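Local coordinates for CofB (Escherichia coli, PDB 5AX6), which is the minor pilin of the type IVb pilus CFA/III of enterotoxigenic Escherichia coli, forms a homotrimer and probably takes part in pilus assembly, at the interface of chains A and B. Numbering follows the deposited sequence. Chains: chain A/B, CofB.

The interface of chains A and B. Residues chain A 348-351; chain B 344, 402, 483, 485, 489.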
# COMPACT_ATOMS: atom_id res chain seq x y z
N ASN A 348 -4.53 12.44 27.55
CA ASN A 348 -5.06 11.48 28.51
C ASN A 348 -5.73 12.25 29.63
O ASN A 348 -5.44 13.43 29.83
CB ASN A 348 -3.94 10.59 29.06
CG ASN A 348 -4.49 9.36 29.80
OD1 ASN A 348 -5.63 8.95 29.59
ND2 ASN A 348 -3.67 8.78 30.67
N THR A 349 -6.66 11.61 30.32
CA THR A 349 -7.36 12.24 31.43
C THR A 349 -7.22 11.33 32.63
O THR A 349 -7.34 10.11 32.51
CB THR A 349 -8.84 12.46 31.09
OG1 THR A 349 -8.93 13.24 29.89
CG2 THR A 349 -9.57 13.20 32.23
N ILE A 350 -6.94 11.94 33.78
CA ILE A 350 -6.77 11.22 35.03
C ILE A 350 -7.59 11.91 36.11
O ILE A 350 -7.51 13.12 36.25
CB ILE A 350 -5.28 11.18 35.45
CG1 ILE A 350 -4.45 10.41 34.43
CG2 ILE A 350 -5.13 10.58 36.84
CD1 ILE A 350 -2.93 10.72 34.50
N TYR A 351 -8.38 11.15 36.86
CA TYR A 351 -9.08 11.72 38.02
C TYR A 351 -8.24 11.51 39.27
O TYR A 351 -7.77 10.40 39.53
CB TYR A 351 -10.47 11.07 38.20
CG TYR A 351 -11.18 11.57 39.46
CD1 TYR A 351 -12.04 12.66 39.42
CD2 TYR A 351 -10.98 10.94 40.68
CE1 TYR A 351 -12.67 13.12 40.56
CE2 TYR A 351 -11.61 11.40 41.83
CZ TYR A 351 -12.45 12.48 41.76
OH TYR A 351 -13.09 12.95 42.89
N ARG B 344 -5.34 4.35 25.49
CA ARG B 344 -6.49 5.26 25.58
C ARG B 344 -7.01 5.62 24.20
O ARG B 344 -6.28 5.50 23.21
CB ARG B 344 -6.11 6.54 26.33
CG ARG B 344 -5.18 7.44 25.54
CD ARG B 344 -4.53 8.46 26.46
NE ARG B 344 -3.70 9.41 25.76
CZ ARG B 344 -2.40 9.24 25.53
NH1 ARG B 344 -1.80 8.12 25.92
NH2 ARG B 344 -1.72 10.18 24.88
N SER B 402 -15.43 11.54 33.07
CA SER B 402 -15.11 12.51 34.12
C SER B 402 -15.96 13.76 33.92
O SER B 402 -16.51 13.97 32.84
CB SER B 402 -13.63 12.88 34.11
OG SER B 402 -12.89 11.99 34.93
N THR B 483 -16.12 14.64 30.05
CA THR B 483 -15.16 14.00 29.14
C THR B 483 -15.42 12.51 29.14
O THR B 483 -15.51 11.91 30.20
CB THR B 483 -13.69 14.25 29.57
OG1 THR B 483 -13.48 15.65 29.77
CG2 THR B 483 -12.73 13.74 28.50
N TRP B 485 -14.17 8.69 27.31
CA TRP B 485 -13.13 8.04 26.51
C TRP B 485 -13.06 6.58 26.95
O TRP B 485 -13.80 6.17 27.83
CB TRP B 485 -11.77 8.76 26.67
CG TRP B 485 -11.05 8.59 28.00
CD1 TRP B 485 -9.94 7.83 28.23
CD2 TRP B 485 -11.38 9.20 29.27
NE1 TRP B 485 -9.56 7.93 29.55
CE2 TRP B 485 -10.43 8.76 30.21
CE3 TRP B 485 -12.39 10.08 29.69
CZ2 TRP B 485 -10.45 9.16 31.55
CZ3 TRP B 485 -12.41 10.47 31.03
CH2 TRP B 485 -11.44 10.01 31.94
N GLU B 489 -6.88 2.02 31.86
CA GLU B 489 -6.97 2.53 33.23
C GLU B 489 -8.43 2.49 33.65
O GLU B 489 -9.29 3.07 33.00
CB GLU B 489 -6.41 3.96 33.32
CG GLU B 489 -4.96 4.09 32.84
CD GLU B 489 -4.48 5.53 32.76
OE1 GLU B 489 -4.54 6.24 33.79
OE2 GLU B 489 -4.03 5.96 31.67
O HOH W 1 -7.04 7.00 30.59
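Strand 348-353 of one C-terminal domain meets strand 478-487 and the tail beyond it in a neighbouring subunit, where A:Thr349 lies over the indole of B:Trp485 and A:Asn348 reaches B:Glu489; the contact is part of the homotrimer of this type IVb minor pilin. A:Thr349 CB stands above the six-membered ring of B:Trp485, 3.9 Å from its centroid and shifted toward the rim, a CH-pi contact. A branched threonine suits this place, since its methyl CG2, anti to the backbone N, also touches B:Trp485 CH2 (3.7 Å). CG of B:Trp485 sits between the backbone N and the carbonyl carbon (chi1 72°), and with chi2 at 107° one face of the indole meets A:Thr349. Tryptophan supplies both this broad apolar face and an edge N-H.

At that edge, B:Trp485 NE1 lies 2.9 Å from the oxygen of water 1, in a nearly straight hydrogen bond (165° at H). The same water is 2.6 Å from A:Asn348 OD1, joining side-chain carbonyl and indole. The other half of the amide faces the carboxylate tip to tip: A:Asn348 ND2 donates to the syn lone pair of B:Glu489 OE2 at 3.0 Å, slightly out of the amide plane. Asparagine thus offers a donor and an acceptor from one short side chain, and glutamate a matching acceptor. The methylene chain of B:Arg344 crosses the A:Asn348 side chain at a slant, with B:Arg344 CD 3.4 Å from A:Asn348 CB.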